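Local coordinates for protein diphthine synthase (Aeropyrum pernix, PDB 1WDE) that probably catalyses the S-adenosyl-L-methionine-dependent trimethylation of a modified histidine in translation elongation factor 2, a step in diphthamide biosynthesis, at residues S265-R268 / R269-Y273; E233-T237 / A238-G242. All coordinates share one frame; numbering follows the deposited sequence.

Interaction 1: S265-R268 / R269-Y273; sequences SGQR and RPLEY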
loop_
_atom_site.group_PDB
_atom_site.type_symbol
_atom_site.label_atom_id
_atom_site.label_comp_id
_atom_site.label_asym_id
_atom_site.label_seq_id
_atom_site.Cartn_x
_atom_site.Cartn_y
_atom_site.Cartn_z
ATOM N N SER A 265 -9.812 -2.405 17.149
ATOM C CA SER A 265 -9.096 -3.662 17.275
ATOM C C SER A 265 -9.724 -4.607 18.304
ATOM O O SER A 265 -9.190 -5.681 18.563
ATOM C CB SER A 265 -7.639 -3.379 17.650
ATOM O OG SER A 265 -7.579 -2.646 18.866
ATOM N N GLY A 266 -10.854 -4.204 18.880
ATOM C CA GLY A 266 -11.523 -5.025 19.875
ATOM C C GLY A 266 -10.615 -5.188 21.075
ATOM O O GLY A 266 -10.466 -6.279 21.616
ATOM N N GLN A 267 -10.003 -4.090 21.499
ATOM C CA GLN A 267 -9.084 -4.134 22.614
ATOM C C GLN A 267 -9.580 -3.216 23.734
ATOM O O GLN A 267 -10.457 -2.384 23.526
ATOM C CB GLN A 267 -7.693 -3.713 22.125
ATOM C CG GLN A 267 -6.521 -4.253 22.931
ATOM C CD GLN A 267 -6.284 -5.741 22.721
ATOM O OE1 GLN A 267 -6.365 -6.527 23.664
ATOM N NE2 GLN A 267 -5.981 -6.132 21.484
ATOM N N ARG A 268 -9.022 -3.385 24.925
ATOM C CA ARG A 268 -9.409 -2.577 26.073
ATOM C C ARG A 268 -8.327 -1.582 26.415
ATOM O O ARG A 268 -7.137 -1.895 26.372
ATOM C CB ARG A 268 -9.655 -3.464 27.299
ATOM C CG ARG A 268 -10.770 -4.471 27.135
ATOM C CD ARG A 268 -10.976 -5.280 28.408
ATOM N NE ARG A 268 -12.072 -6.234 28.264
ATOM C CZ ARG A 268 -13.322 -5.902 27.947
ATOM N NH1 ARG A 268 -14.254 -6.840 27.837
ATOM N NH2 ARG A 268 -13.643 -4.631 27.739
ATOM N N ARG A 269 -8.744 -0.367 26.740
ATOM C CA ARG A 269 -7.801 0.649 27.142
ATOM C C ARG A 269 -7.490 0.355 28.611
ATOM O O ARG A 269 -8.345 -0.118 29.355
ATOM C CB ARG A 269 -8.415 2.038 26.973
ATOM C CG ARG A 269 -7.783 2.825 25.824
ATOM C CD ARG A 269 -8.761 3.766 25.141
ATOM N NE ARG A 269 -9.232 4.888 25.959
ATOM C CZ ARG A 269 -10.423 4.936 26.551
ATOM N NH1 ARG A 269 -11.262 3.917 26.432
ATOM N NH2 ARG A 269 -10.798 6.018 27.223
ATOM N N PRO A 270 -6.250 0.605 29.041
ATOM C CA PRO A 270 -5.160 1.138 28.227
ATOM C C PRO A 270 -4.594 0.137 27.227
ATOM O O PRO A 270 -4.461 -1.054 27.531
ATOM C CB PRO A 270 -4.106 1.526 29.271
ATOM C CG PRO A 270 -4.909 1.754 30.527
ATOM C CD PRO A 270 -5.894 0.622 30.469
ATOM N N LEU A 271 -4.275 0.615 26.025
ATOM C CA LEU A 271 -3.652 -0.251 25.050
ATOM C C LEU A 271 -2.273 -0.382 25.669
ATOM O O LEU A 271 -1.766 0.574 26.246
ATOM C CB LEU A 271 -3.560 0.432 23.676
ATOM C CG LEU A 271 -4.877 0.595 22.915
ATOM C CD1 LEU A 271 -4.646 1.308 21.569
ATOM C CD2 LEU A 271 -5.480 -0.784 22.701
ATOM N N GLU A 272 -1.667 -1.554 25.573
ATOM C CA GLU A 272 -0.359 -1.747 26.161
ATOM C C GLU A 272 0.729 -1.652 25.114
ATOM O O GLU A 272 0.583 -2.169 24.004
ATOM C CB GLU A 272 -0.299 -3.105 26.867
ATOM C CG GLU A 272 -1.300 -3.223 28.007
ATOM C CD GLU A 272 -1.402 -4.628 28.564
ATOM O OE1 GLU A 272 -1.548 -5.578 27.764
ATOM O OE2 GLU A 272 -1.350 -4.782 29.802
ATOM N N TYR A 273 1.808 -0.962 25.474
ATOM C CA TYR A 273 2.971 -0.791 24.610
ATOM C C TYR A 273 4.061 -0.079 25.404
ATOM O O TYR A 273 3.786 0.498 26.453
ATOM C CB TYR A 273 2.596 -0.008 23.352
ATOM C CG TYR A 273 2.187 1.422 23.585
ATOM C CD1 TYR A 273 3.139 2.410 23.820
ATOM C CD2 TYR A 273 0.849 1.797 23.527
ATOM C CE1 TYR A 273 2.770 3.735 23.985
ATOM C CE2 TYR A 273 0.468 3.119 23.692
ATOM C CZ TYR A 273 1.432 4.083 23.918
ATOM O OH TYR A 273 1.056 5.395 24.068
#
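Gln267 and Leu271 meet side chain to side chain just beyond a Schellman motif, where the chain leaves helix 255-264 and turns along the surface of the protein. The motif rests on Gly266, whose positive phi of 63° accompanies two bonds back into the last helical turn; Ser265 OG adds a hydrogen bond to Leu261 O.

The apolar part of the contact is small. Leu271 CD2 lies 3.6 Å from Gln267 CG and 3.7 Å from Gln267 CB, so one methyl covers the base of the glutamine chain while the two side chains pass at a slant. Leu271 also packs on Leu261 and Ala262 of the helix and on Tyr228 of strand 225-229, which makes it the buried residue of an otherwise exposed loop.

The chain bends at the cis peptide between Arg269 and Pro270, with Arg269 CA and Pro270 CA 2.9 Å apart. Nearby, Arg268 O lies 3.0 Å from Pro270 O; both are acceptors, so this closeness is not a bond. Farther on, Glu272 O accepts a hydrogen bond from Tyr228 OH, a second tie to the strand.

The charged groups diverge. Arg268 runs extended from CG to NE and leads away from 269-273, whereas Arg269 is bent at chi2 and chi3 and touches Trp259; Arg268 NH2 and Arg269 NH1 end 9.0 Å apart.

Gln267 has CG anti to its own nitrogen (chi1 -154°) and a bend after it (chi2 72°). Together these turn the amide from the leucine, leaving Gln267 CD 5.0 Å from Leu271 CD2.

Interaction 2: E233-T237 / A238-G242; sequences ERLST and ADVEG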
loop_
_atom_site.group_PDB
_atom_site.type_symbol
_atom_site.label_atom_id
_atom_site.label_comp_id
_atom_site.label_asym_id
_atom_site.label_seq_id
_atom_site.Cartn_x
_atom_site.Cartn_y
_atom_site.Cartn_z
ATOM N N GLU A 233 8.271 -6.006 17.627
ATOM C CA GLU A 233 9.126 -7.138 17.996
ATOM C C GLU A 233 8.233 -8.388 18.047
ATOM O O GLU A 233 8.565 -9.430 17.490
ATOM C CB GLU A 233 9.753 -6.873 19.369
ATOM C CG GLU A 233 10.715 -7.931 19.868
ATOM C CD GLU A 233 11.889 -8.119 18.949
ATOM O OE1 GLU A 233 11.995 -9.208 18.350
ATOM O OE2 GLU A 233 12.706 -7.180 18.815
ATOM N N ARG A 234 7.097 -8.267 18.719
ATOM C CA ARG A 234 6.153 -9.375 18.834
ATOM C C ARG A 234 5.627 -9.822 17.473
ATOM O O ARG A 234 5.498 -11.011 17.212
ATOM C CB ARG A 234 4.962 -8.985 19.717
ATOM C CG ARG A 234 5.242 -9.011 21.210
ATOM C CD ARG A 234 3.943 -9.061 21.994
ATOM N NE ARG A 234 3.152 -10.234 21.629
ATOM C CZ ARG A 234 1.921 -10.478 22.067
ATOM N NH1 ARG A 234 1.323 -9.629 22.892
ATOM N NH2 ARG A 234 1.286 -11.576 21.677
ATOM N N LEU A 235 5.313 -8.867 16.607
ATOM C CA LEU A 235 4.788 -9.191 15.287
ATOM C C LEU A 235 5.823 -9.853 14.413
ATOM O O LEU A 235 5.492 -10.733 13.621
ATOM C CB LEU A 235 4.288 -7.919 14.589
ATOM C CG LEU A 235 3.701 -8.030 13.178
ATOM C CD1 LEU A 235 2.582 -9.074 13.149
ATOM C CD2 LEU A 235 3.149 -6.655 12.774
ATOM N N SER A 236 7.078 -9.433 14.559
ATOM C CA SER A 236 8.173 -9.951 13.739
ATOM C C SER A 236 8.353 -11.465 13.820
ATOM O O SER A 236 8.873 -12.071 12.890
ATOM C CB SER A 236 9.496 -9.286 14.133
ATOM O OG SER A 236 9.857 -9.653 15.456
ATOM N N THR A 237 7.936 -12.070 14.926
ATOM C CA THR A 237 8.089 -13.523 15.078
ATOM C C THR A 237 6.747 -14.257 15.079
ATOM O O THR A 237 6.685 -15.450 15.357
ATOM C CB THR A 237 8.833 -13.885 16.398
ATOM O OG1 THR A 237 8.119 -13.351 17.514
ATOM C CG2 THR A 237 10.241 -13.326 16.396
ATOM N N ALA A 238 5.668 -13.546 14.783
ATOM C CA ALA A 238 4.356 -14.169 14.778
ATOM C C ALA A 238 3.999 -14.733 13.396
ATOM O O ALA A 238 4.225 -14.089 12.370
ATOM C CB ALA A 238 3.320 -13.164 15.205
ATOM N N ASP A 239 3.478 -15.956 13.374
ATOM C CA ASP A 239 3.044 -16.587 12.126
ATOM C C ASP A 239 1.534 -16.344 12.098
ATOM O O ASP A 239 0.755 -17.215 12.460
ATOM C CB ASP A 239 3.374 -18.089 12.161
ATOM C CG ASP A 239 2.692 -18.873 11.040
ATOM O OD1 ASP A 239 2.470 -18.301 9.948
ATOM O OD2 ASP A 239 2.387 -20.068 11.249
ATOM N N VAL A 240 1.112 -15.150 11.683
ATOM C CA VAL A 240 -0.317 -14.826 11.687
ATOM C C VAL A 240 -1.091 -15.497 10.555
ATOM O O VAL A 240 -0.491 -16.042 9.630
ATOM C CB VAL A 240 -0.553 -13.291 11.595
ATOM C CG1 VAL A 240 0.295 -12.570 12.632
ATOM C CG2 VAL A 240 -0.224 -12.798 10.209
ATOM N N GLU A 241 -2.419 -15.464 10.635
ATOM C CA GLU A 241 -3.234 -16.046 9.579
ATOM C C GLU A 241 -2.857 -15.407 8.255
ATOM O O GLU A 241 -2.489 -14.226 8.200
ATOM C CB GLU A 241 -4.719 -15.796 9.815
ATOM C CG GLU A 241 -5.376 -16.762 10.756
ATOM C CD GLU A 241 -5.373 -16.280 12.177
ATOM O OE1 GLU A 241 -5.804 -17.055 13.056
ATOM O OE2 GLU A 241 -4.951 -15.127 12.413
ATOM N N GLY A 242 -2.945 -16.180 7.185
ATOM C CA GLY A 242 -2.624 -15.636 5.879
ATOM C C GLY A 242 -3.620 -14.528 5.574
ATOM O O GLY A 242 -4.745 -14.541 6.074
#
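Leu235 O receives the N-H of Ala238 at 3.0 Å from Ala238 N, a bond at the C-terminal end of helix 232-236. Its N-H...O angle of 161° is nearly straight, but at the oxygen the C=O...N angle is 114° and the donor stands 66° above the carbonyl plane. The bond spans three residues, and the four-residue alternative is longer: Arg234 O lies 3.5 Å from Ala238 N. This is the tightened, 3-10-like spacing of a helix C-terminus. Ala238 CB sits 3.6 Å from the same Leu235 O, beside the polar bond.

Past the turn, Val240 N makes a weak 3.4 Å bond to Ala238 O, an inverse gamma turn about Asp239. The valine points back toward the helix, and its CG1 comes to 4.2 Å from Leu235 CD1, a loose apolar touch. Leu235 also reaches Val188 of helix 184-202.

Leu235 lies about 8 Å, side chain to side chain, from Leu173, a probable S-adenosyl-L-methionine-binding residue. A single backbone bond thus joins the two segments where the chain leaves the helix, while Trp229 of strand 225-229 is a shared apolar neighbour of Leu235, Ala238 and Val240.

In the fold
Both contacts are local turns that follow a helix C-terminus in the half of the chain built on the mixed sheet, and both lean on one of its edge strands, 225-229: interaction 1 through Tyr228, interaction 2 through the next residue, Trp229. Their centres are 18 Å apart and their nearest atoms about 7 Å, without touching. Interaction 1 lies at the surface, 25 Å from the chain's centre and away from the annotated sites; interaction 2 is partly buried, at 19 Å. The chemistry differs accordingly. Between 265-268 and 269-273 the contact is apolar, beside a cis-proline bend, whereas 233-237 and 238-242 are joined by a backbone hydrogen bond, with a looser apolar contact beside it.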